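Local atomic coordinates of GDP-mannose-dependent alpha-(1-6)-phosphatidylinositol monomannoside mannosyltransferase (Corynebacterium glutamicum, PDB entry 3OKP), a protein that is a mannosyltransferase of the GT-B glycosyltransferase class, built from two Rossmann-like domains that face each other across a cleft. Residues Glu290-Ile294 with Val295-Ala299; Gly19-Gln22 with Ser23-Asp27. All coordinates share one frame; numbering follows the deposited sequence.

Contact 1: residues Glu290-Ile294 with Val295-Ala299; sequences EGLGI and VYLEA. With GDD (guanosine-5'-diphosphate-alpha-D-mannose), chain B.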
loop_
_atom_site.group_PDB
_atom_site.type_symbol
_atom_site.label_atom_id
_atom_site.label_comp_id
_atom_site.label_asym_id
_atom_site.label_seq_id
_atom_site.Cartn_x
_atom_site.Cartn_y
_atom_site.Cartn_z
ATOM N N GLU A 290 -7.809 6.513 -3.896
ATOM C CA GLU A 290 -6.470 6.088 -3.519
ATOM C C GLU A 290 -6.320 6.186 -2.005
ATOM O O GLU A 290 -6.230 7.284 -1.453
ATOM C CB GLU A 290 -5.416 6.945 -4.237
ATOM C CG GLU A 290 -4.005 6.372 -4.211
ATOM C CD GLU A 290 -3.889 5.044 -4.942
ATOM O OE1 GLU A 290 -4.385 4.931 -6.083
ATOM O OE2 GLU A 290 -3.293 4.110 -4.372
ATOM N N GLY A 291 -6.310 5.033 -1.342
ATOM C CA GLY A 291 -6.219 4.970 0.116
ATOM C C GLY A 291 -4.938 5.586 0.639
ATOM O O GLY A 291 -4.955 6.363 1.596
ATOM N N LEU A 292 -3.824 5.227 0.009
ATOM C CA LEU A 292 -2.534 5.825 0.322
ATOM C C LEU A 292 -1.688 5.954 -0.940
ATOM O O LEU A 292 -1.438 7.065 -1.414
ATOM C CB LEU A 292 -1.804 5.024 1.409
ATOM C CG LEU A 292 -0.459 5.581 1.895
ATOM C CD1 LEU A 292 -0.628 6.905 2.650
ATOM C CD2 LEU A 292 0.254 4.552 2.750
ATOM N N GLY A 293 -1.269 4.819 -1.494
ATOM C CA GLY A 293 -0.462 4.811 -2.709
ATOM C C GLY A 293 0.972 4.423 -2.430
ATOM O O GLY A 293 1.853 5.280 -2.341
ATOM N N ILE A 294 1.205 3.122 -2.288
ATOM C CA ILE A 294 2.541 2.606 -1.999
ATOM C C ILE A 294 3.530 2.875 -3.145
ATOM O O ILE A 294 4.729 3.013 -2.905
ATOM C CB ILE A 294 2.511 1.097 -1.580
ATOM C CG1 ILE A 294 3.838 0.661 -0.951
ATOM C CG2 ILE A 294 2.149 0.199 -2.739
ATOM C CD1 ILE A 294 3.928 0.954 0.530
ATOM N N VAL A 295 3.021 2.976 -4.375
ATOM C CA VAL A 295 3.866 3.267 -5.541
ATOM C C VAL A 295 4.664 4.572 -5.397
ATOM O O VAL A 295 5.787 4.665 -5.892
ATOM C CB VAL A 295 3.077 3.259 -6.889
ATOM C CG1 VAL A 295 2.573 1.855 -7.218
ATOM C CG2 VAL A 295 1.924 4.269 -6.879
ATOM N N TYR A 296 4.082 5.561 -4.714
ATOM C CA TYR A 296 4.749 6.843 -4.465
ATOM C C TYR A 296 5.928 6.685 -3.508
ATOM O O TYR A 296 6.945 7.373 -3.639
ATOM C CB TYR A 296 3.772 7.863 -3.877
ATOM C CG TYR A 296 2.538 8.155 -4.708
ATOM C CD1 TYR A 296 2.642 8.636 -6.014
ATOM C CD2 TYR A 296 1.265 7.987 -4.169
ATOM C CE1 TYR A 296 1.501 8.916 -6.772
ATOM C CE2 TYR A 296 0.123 8.267 -4.915
ATOM C CZ TYR A 296 0.248 8.733 -6.213
ATOM O OH TYR A 296 -0.885 9.011 -6.942
ATOM N N LEU A 297 5.772 5.785 -2.541
ATOM C CA LEU A 297 6.810 5.496 -1.555
ATOM C C LEU A 297 7.935 4.691 -2.182
ATOM O O LEU A 297 9.107 4.905 -1.871
ATOM C CB LEU A 297 6.214 4.745 -0.358
ATOM C CG LEU A 297 5.013 5.415 0.317
ATOM C CD1 LEU A 297 4.386 4.478 1.330
ATOM C CD2 LEU A 297 5.407 6.737 0.967
ATOM N N GLU A 298 7.564 3.771 -3.072
ATOM C CA GLU A 298 8.515 2.968 -3.835
ATOM C C GLU A 298 9.403 3.842 -4.724
ATOM O O GLU A 298 10.610 3.616 -4.817
ATOM C CB GLU A 298 7.768 1.930 -4.680
ATOM C CG GLU A 298 7.139 0.803 -3.858
ATOM C CD GLU A 298 6.198 -0.084 -4.661
ATOM O OE1 GLU A 298 5.899 0.235 -5.835
ATOM O OE2 GLU A 298 5.749 -1.106 -4.106
ATOM N N ALA A 299 8.793 4.841 -5.363
ATOM C CA ALA A 299 9.509 5.781 -6.224
ATOM C C ALA A 299 10.493 6.622 -5.419
ATOM O O ALA A 299 11.660 6.752 -5.793
ATOM C CB ALA A 299 8.525 6.676 -6.960
HETATM N N2 GDD B . 5.655 -6.791 -10.009
HETATM C C2 GDD B . 4.868 -5.758 -10.399
HETATM N N1 GDD B . 4.705 -5.497 -11.719
HETATM N N3 GDD B . 4.254 -4.994 -9.467
HETATM C C4 GDD B . 3.463 -3.954 -9.841
HETATM C C5 GDD B . 3.283 -3.675 -11.187
HETATM C C6 GDD B . 3.923 -4.470 -12.131
HETATM O O6 GDD B . 3.780 -4.244 -13.351
HETATM N N7 GDD B . 2.460 -2.609 -11.271
HETATM C C8 GDD B . 2.138 -2.239 -10.010
HETATM N N9 GDD B . 2.750 -3.063 -9.144
HETATM C "C1'" GDD B . 2.683 -3.019 -7.660
HETATM C "C2'" GDD B . 3.433 -1.810 -7.125
HETATM O "O2'" GDD B . 4.833 -2.072 -6.988
HETATM C "C3'" GDD B . 2.754 -1.555 -5.794
HETATM O "O3'" GDD B . 3.431 -2.261 -4.748
HETATM C "C4'" GDD B . 1.342 -2.108 -5.962
HETATM O "O4'" GDD B . 1.348 -2.894 -7.161
HETATM C "C5'" GDD B . 0.306 -0.991 -6.081
HETATM O "O5'" GDD B . -0.268 -0.687 -4.807
HETATM P PA GDD B . -0.865 0.603 -4.515
HETATM O O1A GDD B . -1.081 0.683 -3.285
HETATM O O2A GDD B . -0.082 1.530 -4.841
HETATM O O3A GDD B . -2.111 0.780 -5.238
HETATM P PB GDD B . -3.220 -0.159 -5.224
HETATM O O2B GDD B . -3.354 -0.686 -4.099
HETATM O O3B GDD B . -4.271 0.450 -5.518
HETATM O O1B GDD B . -3.005 -1.184 -6.216
#

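Contact 2: residues Gly19-Gln22 with Ser23-Asp27; sequences GGIQ and SYLRD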
loop_
_atom_site.group_PDB
_atom_site.type_symbol
_atom_site.label_atom_id
_atom_site.label_comp_id
_atom_site.label_asym_id
_atom_site.label_seq_id
_atom_site.Cartn_x
_atom_site.Cartn_y
_atom_site.Cartn_z
ATOM N N GLY A 19 -2.107 -11.026 -2.267
ATOM C CA GLY A 19 -2.998 -9.879 -2.120
ATOM C C GLY A 19 -2.444 -8.764 -1.257
ATOM O O GLY A 19 -1.383 -8.907 -0.644
ATOM N N GLY A 20 -3.177 -7.654 -1.212
ATOM C CA GLY A 20 -2.787 -6.467 -0.452
ATOM C C GLY A 20 -2.634 -6.691 1.042
ATOM O O GLY A 20 -1.588 -6.376 1.617
ATOM N N ILE A 21 -3.677 -7.228 1.674
ATOM C CA ILE A 21 -3.665 -7.476 3.123
ATOM C C ILE A 21 -2.698 -8.605 3.488
ATOM O O ILE A 21 -2.059 -8.564 4.542
ATOM C CB ILE A 21 -5.091 -7.745 3.689
ATOM C CG1 ILE A 21 -6.030 -6.586 3.331
ATOM C CG2 ILE A 21 -5.047 -7.928 5.214
ATOM C CD1 ILE A 21 -7.508 -6.880 3.537
ATOM N N GLN A 22 -2.586 -9.596 2.603
ATOM C CA GLN A 22 -1.622 -10.689 2.764
ATOM C C GLN A 22 -0.185 -10.168 2.865
ATOM O O GLN A 22 0.569 -10.591 3.741
ATOM C CB GLN A 22 -1.745 -11.701 1.616
ATOM C CG GLN A 22 -2.973 -12.612 1.698
ATOM C CD GLN A 22 -4.228 -12.021 1.063
ATOM O OE1 GLN A 22 -4.245 -10.873 0.623
ATOM N NE2 GLN A 22 -5.290 -12.819 1.015
ATOM N N SER A 23 0.175 -9.243 1.976
ATOM C CA SER A 23 1.507 -8.631 1.967
ATOM C C SER A 23 1.727 -7.741 3.192
ATOM O O SER A 23 2.802 -7.751 3.795
ATOM C CB SER A 23 1.715 -7.825 0.681
ATOM O OG SER A 23 1.700 -8.670 -0.458
ATOM N N TYR A 24 0.690 -6.982 3.542
ATOM C CA TYR A 24 0.670 -6.110 4.713
ATOM C C TYR A 24 1.000 -6.885 5.991
ATOM O O TYR A 24 1.895 -6.495 6.747
ATOM C CB TYR A 24 -0.707 -5.441 4.808
ATOM C CG TYR A 24 -0.932 -4.516 5.987
ATOM C CD1 TYR A 24 -0.724 -3.141 5.869
ATOM C CD2 TYR A 24 -1.401 -5.008 7.205
ATOM C CE1 TYR A 24 -0.954 -2.282 6.949
ATOM C CE2 TYR A 24 -1.633 -4.161 8.288
ATOM C CZ TYR A 24 -1.410 -2.803 8.152
ATOM O OH TYR A 24 -1.636 -1.970 9.227
ATOM N N LEU A 25 0.292 -7.991 6.215
ATOM C CA LEU A 25 0.471 -8.790 7.429
ATOM C C LEU A 25 1.797 -9.549 7.442
ATOM O O LEU A 25 2.514 -9.519 8.441
ATOM C CB LEU A 25 -0.716 -9.735 7.652
ATOM C CG LEU A 25 -2.064 -9.078 7.983
ATOM C CD1 LEU A 25 -3.140 -10.134 8.145
ATOM C CD2 LEU A 25 -1.984 -8.205 9.233
ATOM N N ARG A 26 2.129 -10.205 6.329
ATOM C CA ARG A 26 3.426 -10.877 6.179
ATOM C C ARG A 26 4.593 -9.958 6.573
ATOM O O ARG A 26 5.455 -10.345 7.367
ATOM C CB ARG A 26 3.601 -11.389 4.741
ATOM C CG ARG A 26 4.993 -11.936 4.398
ATOM C CD ARG A 26 5.217 -11.942 2.889
ATOM N NE ARG A 26 5.337 -10.584 2.354
ATOM C CZ ARG A 26 5.003 -10.221 1.119
ATOM N NH1 ARG A 26 4.513 -11.110 0.261
ATOM N NH2 ARG A 26 5.151 -8.959 0.740
ATOM N N ASP A 27 4.604 -8.741 6.035
ATOM C CA ASP A 27 5.723 -7.824 6.247
ATOM C C ASP A 27 5.733 -7.168 7.631
ATOM O O ASP A 27 6.801 -6.942 8.196
ATOM C CB ASP A 27 5.795 -6.777 5.131
ATOM C CG ASP A 27 6.091 -7.390 3.768
ATOM O OD1 ASP A 27 6.643 -8.510 3.708
ATOM O OD2 ASP A 27 5.770 -6.745 2.748
HETATM O O HOH W 1 0.641 -11.019 -1.342
#

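Contact 1: residues Glu290-Ile294 with Val295-Ala299
I294 binds E298, the second glutamate of a pair spaced as in the EX7E motif of GT-B glycosyltransferases, E290 being the first: at the start of helix 294-301, E298 N donates to I294 O at 2.9 Å, and the C=O···N angle of 163° brings the N-H in almost end-on. The E298 chain runs extended beyond CG (chi2 170°), passing I294 O on its way to the ribose of GDD. There its carboxylate divides between two hydroxyls, OE1 taking O2' at 2.8 Å and OE2 taking O3' at 2.7 Å, a two-pronged grip that would limit rotation of the ribose. At the helix start, I294 N reaches GDD O1A at 3.5 Å, and V295 N reaches GDD O2A at the same 3.5 Å. Both bonds are weak, but the amides and the helix end would probably favour the negative charge of this phosphate. G293 makes the turn at backbone angles that call for glycine, and its O accepts Y296 N at 3.3 Å from 55° above the carbonyl plane. L292 O lies at the edge of the Y296 ring. The I294 and L297 chains run roughly perpendicular, their CD1 atoms 3.6 Å apart. E290 OE1 is salt-bridged to R210 and K211. Y296 OH bonds to M278 O and its ring packs on strand 306-308, V295 lies against strand 275-278, and A299 touches L270 of helix 263-272.

Contact 2: residues Gly19-Gln22 with Ser23-Asp27
The I21 and L25 chains, one turn apart, run alongside each other in one direction, I21 CG2 meeting L25 CD1 at 4.1 Å. Beneath them L25 N donates to I21 O at 2.9 Å and 163°, the straightness expected of a regular alpha-helical turn, and L25 CG leans over that same carbonyl. Y24 leaves the helix in another direction: with CG anti to the backbone N (chi1 179°) only its CB stays close to the turn before, 3.4 Å from I21 O, while the edge of the ring is met in plane by L25 CD2. G19 is the N-cap, and its O accepts S23 N at 3.1 Å. A water bridges the same two residues, accepting from G19 N at 2.9 Å and bonded to S23 OG at 2.7 Å. The R26 chain bends at chi3 (69°), which turns the guanidinium back so that one face covers S23 CA. Its edge goes to D27, gripped side-on: NE meets OD1 at 2.8 Å from above the carboxylate plane, and NH2 meets OD2 at 3.1 Å on the syn side but tilted out of that plane. With its edge held by D27, the guanidinium probably keeps that face over S23 CA. Helix 20-29 is the crossover of the beta-alpha-beta unit between strands 7-11 and 37-42; I21 rests on D13 and H118 of neighbouring loops, and Y24 OH is hydrogen-bonded to L168 O, its ring meeting H118 edge-to-face.

Overall arrangement
Residues 290-299 belong to the Glycosyl transferases group 1 family region and 19-27 to the Glycosyltransferase Family 4 region, each associated with its own parallel sheet. The centres of contacts 1 and 2 are about 15 Å apart and their nearest atoms about 8 Å, without touching, consistent with their facing each other across the cleft between the two GT-B domains. Both mark the start of a helix near GDD, but of the two, only contact 1 binds it, supplying five of the fifteen pocket residues. The N-terminal glycines of contact 2 stand back: G20 CA is 6.9 Å from GDD O2B. The diphosphate therefore lies on contact 1's side of the cleft, with helix 20-29 beginning nearby.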